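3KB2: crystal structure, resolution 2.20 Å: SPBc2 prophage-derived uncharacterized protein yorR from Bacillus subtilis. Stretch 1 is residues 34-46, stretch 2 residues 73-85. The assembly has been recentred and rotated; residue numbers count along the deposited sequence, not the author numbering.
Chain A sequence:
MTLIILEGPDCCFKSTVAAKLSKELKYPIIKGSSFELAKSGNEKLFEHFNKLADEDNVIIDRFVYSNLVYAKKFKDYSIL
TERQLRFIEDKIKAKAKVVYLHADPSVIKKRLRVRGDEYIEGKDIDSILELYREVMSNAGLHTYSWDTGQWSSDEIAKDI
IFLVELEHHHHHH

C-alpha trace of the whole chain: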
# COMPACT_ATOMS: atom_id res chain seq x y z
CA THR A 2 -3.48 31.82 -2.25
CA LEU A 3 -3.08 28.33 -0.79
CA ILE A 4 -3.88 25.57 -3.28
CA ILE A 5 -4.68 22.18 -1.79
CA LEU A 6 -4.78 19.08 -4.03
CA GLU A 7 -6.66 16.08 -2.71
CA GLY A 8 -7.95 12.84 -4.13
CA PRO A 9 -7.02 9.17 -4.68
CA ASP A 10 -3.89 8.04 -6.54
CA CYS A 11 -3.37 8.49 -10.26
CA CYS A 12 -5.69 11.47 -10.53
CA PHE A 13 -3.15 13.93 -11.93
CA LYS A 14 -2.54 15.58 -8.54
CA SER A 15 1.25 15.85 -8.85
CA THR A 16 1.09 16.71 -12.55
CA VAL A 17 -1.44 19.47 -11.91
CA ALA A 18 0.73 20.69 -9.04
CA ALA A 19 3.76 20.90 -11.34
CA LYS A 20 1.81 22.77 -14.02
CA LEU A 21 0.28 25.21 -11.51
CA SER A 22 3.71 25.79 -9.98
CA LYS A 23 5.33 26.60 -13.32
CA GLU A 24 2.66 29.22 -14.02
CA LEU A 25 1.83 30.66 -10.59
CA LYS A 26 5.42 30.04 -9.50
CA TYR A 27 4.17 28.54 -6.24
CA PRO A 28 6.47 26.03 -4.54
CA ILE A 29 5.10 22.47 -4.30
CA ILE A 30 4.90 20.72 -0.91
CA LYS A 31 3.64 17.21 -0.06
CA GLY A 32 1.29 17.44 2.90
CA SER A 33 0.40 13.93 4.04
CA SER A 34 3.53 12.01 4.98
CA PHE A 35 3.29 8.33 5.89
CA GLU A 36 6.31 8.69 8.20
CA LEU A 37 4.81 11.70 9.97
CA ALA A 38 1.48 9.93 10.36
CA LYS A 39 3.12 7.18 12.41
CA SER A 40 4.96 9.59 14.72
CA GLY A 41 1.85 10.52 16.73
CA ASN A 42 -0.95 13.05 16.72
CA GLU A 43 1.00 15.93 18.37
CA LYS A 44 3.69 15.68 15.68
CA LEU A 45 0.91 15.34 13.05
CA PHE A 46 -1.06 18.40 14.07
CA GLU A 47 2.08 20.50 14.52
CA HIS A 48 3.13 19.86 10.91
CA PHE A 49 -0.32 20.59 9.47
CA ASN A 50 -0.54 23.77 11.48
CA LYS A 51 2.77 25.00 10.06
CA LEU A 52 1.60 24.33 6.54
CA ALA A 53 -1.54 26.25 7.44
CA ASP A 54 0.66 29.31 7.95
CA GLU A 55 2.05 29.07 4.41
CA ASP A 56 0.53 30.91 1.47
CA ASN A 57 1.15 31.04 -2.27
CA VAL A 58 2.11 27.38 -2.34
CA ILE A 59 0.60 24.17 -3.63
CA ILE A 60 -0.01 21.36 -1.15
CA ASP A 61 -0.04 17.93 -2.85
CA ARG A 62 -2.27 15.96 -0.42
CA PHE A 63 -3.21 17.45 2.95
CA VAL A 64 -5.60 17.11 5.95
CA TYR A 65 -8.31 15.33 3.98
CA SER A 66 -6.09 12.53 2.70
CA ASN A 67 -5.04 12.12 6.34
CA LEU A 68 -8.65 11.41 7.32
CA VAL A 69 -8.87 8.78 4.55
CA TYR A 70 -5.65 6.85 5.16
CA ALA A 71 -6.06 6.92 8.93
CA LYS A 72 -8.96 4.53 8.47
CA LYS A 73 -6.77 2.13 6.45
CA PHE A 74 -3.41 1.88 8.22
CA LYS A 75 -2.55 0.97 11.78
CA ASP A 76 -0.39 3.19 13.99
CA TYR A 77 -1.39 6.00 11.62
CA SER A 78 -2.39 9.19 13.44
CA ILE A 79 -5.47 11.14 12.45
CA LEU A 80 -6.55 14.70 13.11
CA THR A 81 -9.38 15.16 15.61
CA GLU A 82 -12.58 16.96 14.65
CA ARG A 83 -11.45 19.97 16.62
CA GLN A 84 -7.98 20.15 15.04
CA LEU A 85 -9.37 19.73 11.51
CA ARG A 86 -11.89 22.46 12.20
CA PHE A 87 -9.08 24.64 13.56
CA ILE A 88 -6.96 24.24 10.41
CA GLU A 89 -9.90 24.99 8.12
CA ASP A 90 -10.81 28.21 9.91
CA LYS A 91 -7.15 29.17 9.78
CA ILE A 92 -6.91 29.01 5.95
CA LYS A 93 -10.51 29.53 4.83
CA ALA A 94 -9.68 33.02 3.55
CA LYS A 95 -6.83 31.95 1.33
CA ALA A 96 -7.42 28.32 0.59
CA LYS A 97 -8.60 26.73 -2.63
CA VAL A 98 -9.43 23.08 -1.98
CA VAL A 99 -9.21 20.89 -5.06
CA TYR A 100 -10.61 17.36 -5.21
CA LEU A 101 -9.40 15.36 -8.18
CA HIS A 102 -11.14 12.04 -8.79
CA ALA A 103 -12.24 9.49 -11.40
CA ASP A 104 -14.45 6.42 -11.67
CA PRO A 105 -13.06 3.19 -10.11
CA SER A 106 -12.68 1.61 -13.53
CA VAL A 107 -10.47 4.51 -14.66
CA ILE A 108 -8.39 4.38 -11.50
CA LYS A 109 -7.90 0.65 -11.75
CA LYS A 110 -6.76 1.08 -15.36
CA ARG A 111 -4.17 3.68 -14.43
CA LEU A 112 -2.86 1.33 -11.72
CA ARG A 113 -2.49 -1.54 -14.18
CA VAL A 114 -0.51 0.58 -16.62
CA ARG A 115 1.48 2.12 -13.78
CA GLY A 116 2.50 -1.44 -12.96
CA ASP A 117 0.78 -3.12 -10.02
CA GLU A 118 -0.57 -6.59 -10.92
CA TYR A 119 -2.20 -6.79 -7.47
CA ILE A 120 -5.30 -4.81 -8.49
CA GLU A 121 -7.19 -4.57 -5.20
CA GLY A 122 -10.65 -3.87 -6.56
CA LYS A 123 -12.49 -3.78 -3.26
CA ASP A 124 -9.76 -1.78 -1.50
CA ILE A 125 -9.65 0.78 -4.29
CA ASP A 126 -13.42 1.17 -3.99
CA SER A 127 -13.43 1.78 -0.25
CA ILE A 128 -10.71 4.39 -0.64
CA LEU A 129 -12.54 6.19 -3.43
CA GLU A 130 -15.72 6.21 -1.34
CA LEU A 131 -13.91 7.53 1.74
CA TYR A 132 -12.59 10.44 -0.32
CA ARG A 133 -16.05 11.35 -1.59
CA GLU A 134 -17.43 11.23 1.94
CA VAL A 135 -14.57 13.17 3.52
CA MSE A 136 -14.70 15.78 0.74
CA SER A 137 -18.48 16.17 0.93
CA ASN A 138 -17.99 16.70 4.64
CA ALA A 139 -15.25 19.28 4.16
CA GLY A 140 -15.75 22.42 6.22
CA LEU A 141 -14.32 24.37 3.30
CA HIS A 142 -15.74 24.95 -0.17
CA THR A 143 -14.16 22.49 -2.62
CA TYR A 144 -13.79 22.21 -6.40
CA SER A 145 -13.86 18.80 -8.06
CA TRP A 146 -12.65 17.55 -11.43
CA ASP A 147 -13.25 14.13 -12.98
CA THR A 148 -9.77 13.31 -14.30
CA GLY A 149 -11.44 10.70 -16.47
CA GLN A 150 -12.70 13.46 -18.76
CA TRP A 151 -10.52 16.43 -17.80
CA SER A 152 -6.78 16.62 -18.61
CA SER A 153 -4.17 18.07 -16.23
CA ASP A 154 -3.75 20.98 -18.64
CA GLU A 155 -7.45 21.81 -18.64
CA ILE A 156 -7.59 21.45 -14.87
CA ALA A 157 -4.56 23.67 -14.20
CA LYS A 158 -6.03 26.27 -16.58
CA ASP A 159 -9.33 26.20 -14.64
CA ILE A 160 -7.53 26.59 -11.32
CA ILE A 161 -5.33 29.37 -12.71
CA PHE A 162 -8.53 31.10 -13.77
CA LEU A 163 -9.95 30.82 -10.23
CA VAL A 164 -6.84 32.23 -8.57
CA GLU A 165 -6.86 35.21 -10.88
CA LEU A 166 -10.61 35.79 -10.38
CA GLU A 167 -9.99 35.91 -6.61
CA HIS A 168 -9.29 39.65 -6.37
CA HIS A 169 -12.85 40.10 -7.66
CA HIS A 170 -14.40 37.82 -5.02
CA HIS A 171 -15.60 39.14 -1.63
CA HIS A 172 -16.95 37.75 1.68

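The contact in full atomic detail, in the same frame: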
# COMPACT_ATOMS: atom_id res chain seq x y z
N SER A 34 2.33 12.84 4.96
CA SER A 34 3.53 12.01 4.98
C SER A 34 3.24 10.74 5.79
O SER A 34 2.77 10.80 6.93
CB SER A 34 4.67 12.80 5.61
OG SER A 34 5.78 11.98 5.89
N PHE A 35 3.53 9.59 5.20
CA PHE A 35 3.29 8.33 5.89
C PHE A 35 4.15 8.27 7.15
O PHE A 35 3.68 7.84 8.20
CB PHE A 35 3.64 7.15 4.98
CG PHE A 35 3.14 5.82 5.48
CD1 PHE A 35 1.86 5.37 5.16
CD2 PHE A 35 3.96 5.00 6.25
CE1 PHE A 35 1.41 4.12 5.59
CE2 PHE A 35 3.52 3.74 6.68
CZ PHE A 35 2.24 3.31 6.35
N GLU A 36 5.40 8.71 7.05
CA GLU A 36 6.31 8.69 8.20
C GLU A 36 5.82 9.59 9.33
O GLU A 36 5.90 9.23 10.50
CB GLU A 36 7.71 9.14 7.78
CG GLU A 36 8.33 8.36 6.62
CD GLU A 36 8.01 8.96 5.25
OE1 GLU A 36 6.82 8.97 4.85
OE2 GLU A 36 8.95 9.43 4.58
N LEU A 37 5.31 10.76 8.98
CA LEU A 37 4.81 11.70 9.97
C LEU A 37 3.54 11.17 10.63
O LEU A 37 3.30 11.39 11.82
CB LEU A 37 4.49 13.04 9.31
CG LEU A 37 3.80 14.07 10.20
CD1 LEU A 37 4.79 14.59 11.23
CD2 LEU A 37 3.26 15.21 9.35
N ALA A 38 2.73 10.47 9.84
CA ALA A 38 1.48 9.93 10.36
C ALA A 38 1.71 8.93 11.48
O ALA A 38 0.91 8.85 12.41
CB ALA A 38 0.69 9.30 9.24
N LYS A 39 2.80 8.18 11.39
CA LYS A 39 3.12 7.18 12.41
C LYS A 39 3.93 7.72 13.59
O LYS A 39 4.32 6.95 14.46
CB LYS A 39 3.85 6.00 11.77
CG LYS A 39 4.99 6.39 10.83
CD LYS A 39 6.15 5.36 10.80
CE LYS A 39 5.75 4.03 10.18
NZ LYS A 39 6.88 3.05 10.22
N SER A 40 4.19 9.02 13.63
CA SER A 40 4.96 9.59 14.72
C SER A 40 4.08 10.22 15.82
O SER A 40 4.59 10.88 16.74
CB SER A 40 5.99 10.60 14.20
OG SER A 40 5.39 11.73 13.59
N GLY A 41 2.77 10.01 15.72
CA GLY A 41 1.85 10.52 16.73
C GLY A 41 1.03 11.73 16.35
O GLY A 41 1.41 12.50 15.49
N ASN A 42 -0.10 11.92 17.03
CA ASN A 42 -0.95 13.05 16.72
C ASN A 42 -0.32 14.45 16.94
O ASN A 42 -0.44 15.32 16.09
CB ASN A 42 -2.28 12.93 17.47
CG ASN A 42 -3.22 14.08 17.17
OD1 ASN A 42 -3.07 15.16 17.72
ND2 ASN A 42 -4.20 13.86 16.29
N GLU A 43 0.35 14.65 18.08
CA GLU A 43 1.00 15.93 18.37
C GLU A 43 1.92 16.34 17.21
O GLU A 43 1.89 17.47 16.74
CB GLU A 43 1.83 15.83 19.66
CG GLU A 43 1.12 15.29 20.91
CD GLU A 43 0.57 13.86 20.76
OE1 GLU A 43 1.33 12.93 20.36
OE2 GLU A 43 -0.62 13.66 21.08
N LYS A 44 2.77 15.41 16.78
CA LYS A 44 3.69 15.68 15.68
C LYS A 44 2.85 15.98 14.43
O LYS A 44 3.16 16.90 13.68
CB LYS A 44 4.59 14.47 15.38
CG LYS A 44 5.53 14.00 16.49
CD LYS A 44 6.69 14.95 16.72
CE LYS A 44 7.60 14.46 17.84
NZ LYS A 44 8.67 15.46 18.14
N LEU A 45 1.79 15.19 14.22
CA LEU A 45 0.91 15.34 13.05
C LEU A 45 0.29 16.72 12.96
O LEU A 45 0.43 17.41 11.96
CB LEU A 45 -0.21 14.28 13.08
CG LEU A 45 -1.22 14.24 11.92
CD1 LEU A 45 -0.54 13.79 10.63
CD2 LEU A 45 -2.34 13.28 12.27
N PHE A 46 -0.40 17.11 14.02
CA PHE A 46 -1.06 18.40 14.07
C PHE A 46 -0.09 19.56 13.92
O PHE A 46 -0.37 20.54 13.21
CB PHE A 46 -1.81 18.54 15.39
CG PHE A 46 -2.53 19.85 15.53
CD1 PHE A 46 -3.58 20.17 14.67
CD2 PHE A 46 -2.15 20.76 16.50
CE1 PHE A 46 -4.24 21.39 14.77
CE2 PHE A 46 -2.79 21.99 16.61
CZ PHE A 46 -3.84 22.30 15.75
N LYS A 73 -7.30 3.30 7.16
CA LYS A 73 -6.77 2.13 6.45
C LYS A 73 -5.49 1.52 7.03
O LYS A 73 -5.25 0.32 6.89
CB LYS A 73 -6.53 2.47 4.98
CG LYS A 73 -7.58 1.92 4.02
CD LYS A 73 -8.96 2.48 4.32
CE LYS A 73 -10.03 1.87 3.41
NZ LYS A 73 -10.12 0.38 3.52
N PHE A 74 -4.67 2.35 7.66
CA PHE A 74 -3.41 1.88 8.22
C PHE A 74 -3.38 1.94 9.73
O PHE A 74 -3.99 2.82 10.34
CB PHE A 74 -2.24 2.71 7.68
CG PHE A 74 -2.06 2.61 6.19
CD1 PHE A 74 -1.86 1.38 5.59
CD2 PHE A 74 -2.10 3.75 5.40
CE1 PHE A 74 -1.69 1.27 4.22
CE2 PHE A 74 -1.94 3.66 4.02
CZ PHE A 74 -1.74 2.41 3.43
N LYS A 75 -2.67 0.99 10.34
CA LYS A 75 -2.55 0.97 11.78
C LYS A 75 -1.41 1.88 12.19
O LYS A 75 -0.54 2.20 11.38
CB LYS A 75 -2.31 -0.46 12.30
CG LYS A 75 -3.49 -1.41 12.13
CD LYS A 75 -3.26 -2.72 12.89
CE LYS A 75 -4.49 -3.63 12.85
NZ LYS A 75 -4.31 -4.94 13.55
N ASP A 76 -1.41 2.29 13.46
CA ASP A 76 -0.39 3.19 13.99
C ASP A 76 -0.23 4.37 13.04
O ASP A 76 0.89 4.80 12.74
CB ASP A 76 0.94 2.46 14.17
CG ASP A 76 0.85 1.27 15.12
OD1 ASP A 76 0.28 1.41 16.22
OD2 ASP A 76 1.38 0.18 14.77
N TYR A 77 -1.36 4.88 12.56
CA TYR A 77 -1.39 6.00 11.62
C TYR A 77 -2.28 7.09 12.21
O TYR A 77 -3.50 7.02 12.09
CB TYR A 77 -1.94 5.52 10.28
CG TYR A 77 -1.86 6.53 9.16
CD1 TYR A 77 -2.64 7.68 9.17
CD2 TYR A 77 -0.99 6.33 8.09
CE1 TYR A 77 -2.57 8.60 8.13
CE2 TYR A 77 -0.91 7.24 7.05
CZ TYR A 77 -1.71 8.38 7.08
OH TYR A 77 -1.65 9.28 6.05
N SER A 78 -1.66 8.10 12.82
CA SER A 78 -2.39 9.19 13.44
C SER A 78 -3.37 9.95 12.55
O SER A 78 -3.14 10.13 11.35
CB SER A 78 -1.42 10.21 14.04
OG SER A 78 -0.63 9.60 15.04
N ILE A 79 -4.46 10.40 13.16
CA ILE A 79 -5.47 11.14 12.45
C ILE A 79 -5.81 12.42 13.19
O ILE A 79 -5.72 12.48 14.42
CB ILE A 79 -6.77 10.31 12.28
CG1 ILE A 79 -7.79 11.11 11.47
CG2 ILE A 79 -7.38 9.99 13.64
CD1 ILE A 79 -8.91 10.23 10.94
N LEU A 80 -6.17 13.46 12.46
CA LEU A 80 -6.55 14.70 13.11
C LEU A 80 -7.88 14.49 13.83
O LEU A 80 -8.66 13.64 13.43
CB LEU A 80 -6.74 15.80 12.08
CG LEU A 80 -5.45 16.26 11.44
CD1 LEU A 80 -5.76 17.07 10.23
CD2 LEU A 80 -4.64 17.04 12.45
N THR A 81 -8.11 15.25 14.89
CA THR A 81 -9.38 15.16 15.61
C THR A 81 -10.31 16.16 14.93
O THR A 81 -9.86 17.00 14.15
CB THR A 81 -9.26 15.55 17.11
OG1 THR A 81 -8.81 16.91 17.22
CG2 THR A 81 -8.30 14.64 17.84
N GLU A 82 -11.60 16.05 15.22
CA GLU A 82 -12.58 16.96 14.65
C GLU A 82 -12.19 18.40 14.95
O GLU A 82 -12.23 19.26 14.08
CB GLU A 82 -13.97 16.70 15.24
CG GLU A 82 -14.58 15.36 14.85
CD GLU A 82 -15.98 15.17 15.43
OE1 GLU A 82 -16.11 15.07 16.68
OE2 GLU A 82 -16.95 15.14 14.63
N ARG A 83 -11.82 18.64 16.20
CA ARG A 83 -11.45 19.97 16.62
C ARG A 83 -10.23 20.50 15.87
O ARG A 83 -10.24 21.63 15.40
CB ARG A 83 -11.19 19.98 18.13
CG ARG A 83 -10.95 21.36 18.72
CD ARG A 83 -10.52 21.27 20.18
NE ARG A 83 -10.16 22.58 20.73
CZ ARG A 83 -9.55 22.76 21.91
NH1 ARG A 83 -9.26 23.98 22.32
NH2 ARG A 83 -9.24 21.71 22.66
N GLN A 84 -9.18 19.69 15.74
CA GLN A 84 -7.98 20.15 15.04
C GLN A 84 -8.30 20.45 13.57
O GLN A 84 -7.93 21.51 13.06
CB GLN A 84 -6.88 19.09 15.13
CG GLN A 84 -6.57 18.71 16.57
CD GLN A 84 -5.56 17.58 16.69
OE1 GLN A 84 -5.68 16.55 16.03
NE2 GLN A 84 -4.58 17.77 17.56
N LEU A 85 -9.00 19.54 12.90
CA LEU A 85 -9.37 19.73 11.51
C LEU A 85 -10.12 21.04 11.36
O LEU A 85 -9.84 21.84 10.47
CB LEU A 85 -10.25 18.58 11.01
CG LEU A 85 -10.86 18.78 9.62
CD1 LEU A 85 -9.75 18.85 8.59
CD2 LEU A 85 -11.82 17.64 9.29

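The contact buries 667 Å² in total, and aromatic rings supply much of its apolar part. Ala 38 points toward the other stretch. Its CB sits over the face of the Tyr 77 ring, 3.4 Å from Tyr 77 CZ. A methyl group is small enough to let the ring lie this close. Phe 35, in the t rotamer, turns its ring edge to the face of Phe 74, with Phe 35 CE1 3.5 Å from Phe 74 CD2. Tyr 77 in turn directs its edge toward the face of Phe 35, in an offset arrangement. Further along, Leu 45 CD2 lies 3.4 Å from Ser 78 O. Phe 46 meets Leu 80 at its ring edge, and Gln 84 CG packs over one face of the same ring.

Backbone polar groups join next. Ser 78 N donates to Ala 38 O at 2.7 Å. Gly 41 has backbone angles that would jam a CB against the preceding carbonyl, so glycine suits this turn.

The amides of Asn 42 and Gln 84 pair reciprocally. Gln 84 NE2 donates to Asn 42 OD1 at 3.0 Å, and Asn 42 ND2 donates to Gln 84 OE1 at 3.1 Å. Each amide offers both a donor and an acceptor. Asn 42 ND2 also makes a weak bond to Ile 79 O at 2.8 Å.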